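Local coordinates for protein antitoxin RelF (PDB 3G5O) that neutralises its partner toxin RelG by binding it, and together with that toxin binds DNA and represses its own promoter, at residues 33-36 against 41-44; 60-63 against 67-70. All coordinates share one frame; numbering follows the deposited sequence.

From the N terminus the chain lays down strand 8-12 and two short helices before it enters strand 33-38, where the first contact begins. Interaction 1 closes the turn of a beta hairpin, bringing 41-44 back alongside 33-36 with four residues between the segments. Strand 41-48 then leads directly into helix 49-62, and interaction 2 closes the short loop between that helix and helix 67-80, with three residues between its segments. The two loops follow one another in series, neither enclosing nor crossing the other. Interaction 1 belongs to the sheet, interaction 2 to the junction of two helices, and their centres lie about 30 Å apart; both also reach the second antitoxin subunit.

Interaction 1: 33-36 against 41-44; sequences QITI and APAA
Ile36 is gripped through both of its backbone polar atoms by the opposing strand. Its N donates to Ala44 O at 2.7 Å in an almost perfectly straight bond (179° at the hydrogen), although the donor is tilted 23° from the carbonyl plane. Its carbonyl is used twice: Ala43 N gives a firm bond to Ile36 O at 2.8 Å, in the carbonyl plane, and Ala44 N adds a weak one to the same oxygen at 3.3 Å. Two consecutive residues thus face a single partner, which defines a classic beta bulge in the antiparallel hairpin of strands 33-38 and 41-48. Alanine suits both bulge positions because a lone methyl makes little demand for space where the strand is irregular. Thr35, the residue before Ile36, can be followed outward. CB divides into a hydroxyl, OG1, which lies beside the residue's own backbone N, and a methyl, CG2, set anti to that N. This torsion sends CG2 across to the other strand, where it meets Pro42 CB at 3.6 Å and also comes near Ala44 O. The threonine side chain and the proline ring run alongside each other with their ends turned to the same side, and the branched side chain suits an extended strand. Its backbone contributes too, with Thr35 CA 3.4 Å from Ala44 O in a CA-H...O contact. Ile36 and Ala44 form a hydrogen-bonded pair with side chains on one face of the sheet, and there Leu46 of the second antitoxin subunit packs against both.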
ATOM      1  N   GLN A  33     -14.192   8.940   2.128  1.00 28.50           N
ATOM      2  CA  GLN A  33     -13.417   9.102   3.349  1.00 29.34           C
ATOM      3  C   GLN A  33     -13.761  10.381   4.046  1.00 28.12           C
ATOM      4  O   GLN A  33     -14.079  11.380   3.403  1.00 28.06           O
ATOM      5  CB  GLN A  33     -11.920   9.093   3.100  1.00 29.84           C
ATOM      6  CG  GLN A  33     -11.572   9.363   1.686  1.00 36.44           C
ATOM      7  CD  GLN A  33     -10.068   9.255   1.468  1.00 39.84           C
ATOM      8  OE1 GLN A  33      -9.616   8.544   0.573  1.00 42.38           O
ATOM      9  NE2 GLN A  33      -9.296   9.963   2.293  1.00 38.32           N
ATOM     10  N   ILE A  34     -13.656  10.345   5.359  1.00 26.62           N
ATOM     11  CA  ILE A  34     -13.857  11.523   6.177  1.00 26.86           C
ATOM     12  C   ILE A  34     -12.594  11.757   6.967  1.00 26.46           C
ATOM     13  O   ILE A  34     -12.160  10.876   7.707  1.00 25.90           O
ATOM     14  CB  ILE A  34     -14.973  11.301   7.183  1.00 26.69           C
ATOM     15  CG1 ILE A  34     -16.256  10.874   6.469  1.00 26.52           C
ATOM     16  CG2 ILE A  34     -15.177  12.578   8.040  1.00 28.22           C
ATOM     17  CD1 ILE A  34     -17.339  10.434   7.418  1.00 29.19           C
ATOM     18  N   THR A  35     -11.979  12.920   6.787  1.00 26.80           N
ATOM     19  CA  THR A  35     -10.948  13.378   7.698  1.00 26.78           C
ATOM     20  C   THR A  35     -11.657  14.175   8.788  1.00 27.65           C
ATOM     21  O   THR A  35     -12.418  15.148   8.504  1.00 26.88           O
ATOM     22  CB  THR A  35      -9.912  14.282   7.009  1.00 27.80           C
ATOM     23  OG1 THR A  35      -9.296  13.594   5.922  1.00 29.47           O
ATOM     24  CG2 THR A  35      -8.824  14.744   7.995  1.00 27.26           C
ATOM     25  N   ILE A  36     -11.399  13.771  10.024  1.00 27.04           N
ATOM     26  CA  ILE A  36     -12.075  14.307  11.158  1.00 28.04           C
ATOM     27  C   ILE A  36     -11.087  15.267  11.790  1.00 29.37           C
ATOM     28  O   ILE A  36      -9.973  14.864  12.117  1.00 27.98           O
ATOM     29  CB  ILE A  36     -12.445  13.193  12.166  1.00 27.87           C
ATOM     30  CG1 ILE A  36     -13.504  12.241  11.577  1.00 27.61           C
ATOM     31  CG2 ILE A  36     -12.933  13.798  13.480  1.00 27.47           C
ATOM     32  CD1 ILE A  36     -13.816  11.049  12.506  1.00 31.53           C
ATOM     33  N   ALA A  41      -7.346  21.026  13.199  1.00 42.38           N
ATOM     34  CA  ALA A  41      -6.288  20.171  12.623  1.00 38.99           C
ATOM     35  C   ALA A  41      -6.760  18.711  12.371  1.00 36.56           C
ATOM     36  O   ALA A  41      -7.436  18.122  13.232  1.00 34.89           O
ATOM     37  CB  ALA A  41      -5.047  20.193  13.536  1.00 40.16           C
ATOM     38  N   PRO A  42      -6.380  18.118  11.211  1.00 34.15           N
ATOM     39  CA  PRO A  42      -6.818  16.736  10.938  1.00 31.91           C
ATOM     40  C   PRO A  42      -6.343  15.865  12.093  1.00 30.02           C
ATOM     41  O   PRO A  42      -5.226  16.046  12.555  1.00 30.22           O
ATOM     42  CB  PRO A  42      -6.064  16.371   9.641  1.00 31.79           C
ATOM     43  CG  PRO A  42      -5.665  17.680   9.035  1.00 33.27           C
ATOM     44  CD  PRO A  42      -5.424  18.597  10.192  1.00 34.19           C
ATOM     45  N   ALA A  43      -7.180  14.960  12.573  1.00 27.31           N
ATOM     46  CA  ALA A  43      -6.808  14.102  13.694  1.00 26.58           C
ATOM     47  C   ALA A  43      -6.982  12.618  13.417  1.00 25.40           C
ATOM     48  O   ALA A  43      -6.220  11.807  13.934  1.00 25.48           O
ATOM     49  CB  ALA A  43      -7.585  14.499  14.990  1.00 25.94           C
ATOM     50  N   ALA A  44      -7.983  12.273  12.611  1.00 24.66           N
ATOM     51  CA  ALA A  44      -8.285  10.880  12.283  1.00 23.28           C
ATOM     52  C   ALA A  44      -8.958  10.831  10.939  1.00 23.70           C
ATOM     53  O   ALA A  44      -9.481  11.862  10.422  1.00 24.33           O
ATOM     54  CB  ALA A  44      -9.208  10.253  13.325  1.00 22.45           C
TER

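Interaction 2: 60-63 against 67-70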
ATOM      1  N   TYR A  60      -0.437  -4.763  -0.590  1.00 18.09           N
ATOM      2  CA  TYR A  60       0.222  -6.047  -0.761  1.00 18.66           C
ATOM      3  C   TYR A  60       0.668  -6.282  -2.222  1.00 18.24           C
ATOM      4  O   TYR A  60       1.851  -6.581  -2.496  1.00 17.19           O
ATOM      5  CB  TYR A  60      -0.690  -7.218  -0.318  1.00 19.33           C
ATOM      6  CG  TYR A  60       0.004  -8.528  -0.661  1.00 22.03           C
ATOM      7  CD1 TYR A  60       0.954  -9.081   0.205  1.00 25.67           C
ATOM      8  CD2 TYR A  60      -0.256  -9.180  -1.860  1.00 19.40           C
ATOM      9  CE1 TYR A  60       1.640 -10.269  -0.129  1.00 27.30           C
ATOM     10  CE2 TYR A  60       0.399 -10.352  -2.189  1.00 25.09           C
ATOM     11  CZ  TYR A  60       1.353 -10.884  -1.326  1.00 26.63           C
ATOM     12  OH  TYR A  60       2.000 -12.048  -1.678  1.00 30.83           O
ATOM     13  N   TRP A  61      -0.297  -6.187  -3.139  1.00 17.51           N
ATOM     14  CA  TRP A  61      -0.038  -6.598  -4.527  1.00 18.51           C
ATOM     15  C   TRP A  61       0.970  -5.717  -5.252  1.00 18.78           C
ATOM     16  O   TRP A  61       1.826  -6.246  -6.008  1.00 17.50           O
ATOM     17  CB  TRP A  61      -1.317  -6.735  -5.337  1.00 17.70           C
ATOM     18  CG  TRP A  61      -2.005  -8.042  -5.038  1.00 18.73           C
ATOM     19  CD1 TRP A  61      -3.157  -8.229  -4.323  1.00 15.75           C
ATOM     20  CD2 TRP A  61      -1.568  -9.342  -5.456  1.00 18.78           C
ATOM     21  NE1 TRP A  61      -3.476  -9.572  -4.285  1.00 18.41           N
ATOM     22  CE2 TRP A  61      -2.513 -10.281  -4.961  1.00 17.51           C
ATOM     23  CE3 TRP A  61      -0.459  -9.803  -6.173  1.00 19.42           C
ATOM     24  CZ2 TRP A  61      -2.391 -11.661  -5.173  1.00 18.78           C
ATOM     25  CZ3 TRP A  61      -0.332 -11.195  -6.400  1.00 17.37           C
ATOM     26  CH2 TRP A  61      -1.296 -12.098  -5.889  1.00 21.41           C
ATOM     27  N   LEU A  62       0.902  -4.394  -4.992  1.00 18.03           N
ATOM     28  CA  LEU A  62       1.870  -3.456  -5.625  1.00 17.86           C
ATOM     29  C   LEU A  62       3.318  -3.729  -5.218  1.00 17.61           C
ATOM     30  O   LEU A  62       4.240  -3.346  -5.937  1.00 17.64           O
ATOM     31  CB  LEU A  62       1.509  -1.972  -5.313  1.00 17.47           C
ATOM     32  CG  LEU A  62       0.252  -1.455  -6.028  1.00 19.83           C
ATOM     33  CD1 LEU A  62      -0.051  -0.035  -5.627  1.00 22.80           C
ATOM     34  CD2 LEU A  62       0.429  -1.527  -7.536  1.00 21.04           C
ATOM     35  N   ALA A  63       3.502  -4.372  -4.056  1.00 17.88           N
ATOM     36  CA  ALA A  63       4.838  -4.725  -3.531  1.00 18.24           C
ATOM     37  C   ALA A  63       5.421  -6.042  -4.077  1.00 19.57           C
ATOM     38  O   ALA A  63       6.559  -6.403  -3.721  1.00 18.05           O
ATOM     39  CB  ALA A  63       4.814  -4.763  -1.979  1.00 18.67           C
ATOM     40  N   ILE A  67       4.844  -7.622 -10.666  1.00 21.25           N
ATOM     41  CA  ILE A  67       3.360  -7.551 -10.618  1.00 20.41           C
ATOM     42  C   ILE A  67       2.740  -6.996 -11.908  1.00 20.89           C
ATOM     43  O   ILE A  67       1.815  -7.607 -12.462  1.00 19.58           O
ATOM     44  CB  ILE A  67       2.774  -6.859  -9.292  1.00 20.02           C
ATOM     45  CG1 ILE A  67       1.238  -7.009  -9.240  1.00 19.86           C
ATOM     46  CG2 ILE A  67       3.176  -5.393  -9.196  1.00 17.90           C
ATOM     47  CD1 ILE A  67       0.787  -8.490  -9.305  1.00 18.90           C
ATOM     48  N   ARG A  68       3.248  -5.876 -12.428  1.00 20.68           N
ATOM     49  CA  ARG A  68       2.609  -5.276 -13.607  1.00 21.11           C
ATOM     50  C   ARG A  68       2.761  -6.138 -14.885  1.00 21.86           C
ATOM     51  O   ARG A  68       1.805  -6.253 -15.686  1.00 21.88           O
ATOM     52  CB  ARG A  68       3.140  -3.857 -13.846  1.00 20.85           C
ATOM     53  CG  ARG A  68       2.736  -2.877 -12.753  1.00 20.87           C
ATOM     54  CD  ARG A  68       3.700  -1.658 -12.746  1.00 24.78           C
ATOM     55  NE  ARG A  68       3.349  -0.720 -11.670  1.00 24.30           N
ATOM     56  CZ  ARG A  68       3.794  -0.817 -10.430  1.00 24.70           C
ATOM     57  NH1 ARG A  68       4.604  -1.813 -10.101  1.00 21.24           N
ATOM     58  NH2 ARG A  68       3.424   0.087  -9.520  1.00 24.72           N
ATOM     59  N   GLU A  69       3.941  -6.730 -15.031  1.00 22.07           N
ATOM     60  CA  GLU A  69       4.296  -7.678 -16.101  1.00 24.08           C
ATOM     61  C   GLU A  69       3.445  -8.939 -16.038  1.00 24.13           C
ATOM     62  O   GLU A  69       2.996  -9.416 -17.079  1.00 24.11           O
ATOM     63  CB  GLU A  69       5.791  -8.053 -16.038  1.00 24.63           C
ATOM     64  CG  GLU A  69       6.765  -6.846 -16.342  1.00 30.05           C
ATOM     65  CD  GLU A  69       7.131  -5.960 -15.093  1.00 36.26           C
ATOM     66  OE1 GLU A  69       6.455  -5.978 -14.034  1.00 33.30           O
ATOM     67  OE2 GLU A  69       8.136  -5.223 -15.181  1.00 41.31           O
ATOM     68  N   SER A  70       3.221  -9.460 -14.819  1.00 23.95           N
ATOM     69  CA  SER A  70       2.288 -10.555 -14.547  1.00 24.06           C
ATOM     70  C   SER A  70       0.899 -10.256 -15.077  1.00 23.14           C
ATOM     71  O   SER A  70       0.277 -11.097 -15.728  1.00 22.88           O
ATOM     72  CB  SER A  70       2.115 -10.782 -13.024  1.00 24.46           C
ATOM     73  OG  SER A  70       3.063 -11.707 -12.565  1.00 29.72           O
TER
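Ile67 presses its branched side chain against the backbone and indole of Trp61. Its CG1 stands anti to its own backbone N (chi1 -172°), a torsion that carries the branch over Trp61 O, with CG1 only 3.4 Å from that oxygen. CG2 of Ile67 also flanks Trp61 O at 3.6 Å, so two aliphatic branches of one residue lean on the carbonyl oxygen. Beyond CG1, the terminal methyl CD1 of Ile67 reaches Trp61 CE3 at 3.6 Å, approaching the indole obliquely while the two side chains cross at about a right angle. A beta-branched isoleucine fits well here, since the longer arm touches both carbonyl and ring, and CG2 adds a second contact to the oxygen. At the pyrrole nitrogen, Trp61 NE1 is hydrogen-bonded to Ser69 OG of the toxin chain, which fixes the polar edge of an otherwise buried side chain. The other half of the contact is looser. Arg68 NH2 merely rests 3.9 Å from Leu62 CD2, with no hydrogen bond linking the two segments. The polar end of the partly exposed arginine is engaged by other chains: its NE makes a salt bridge to Glu63 of the toxin, and NH2 bonds to Leu62 O of the second antitoxin subunit. Leu62 contributes an apolar surface and also packs against Leu62 of that subunit. The arrangement is a bend between two consecutive helices, 49-62 and 67-80, placed at the meeting point of antitoxin dimer and toxin in this antitoxin of the Phd/YefM family.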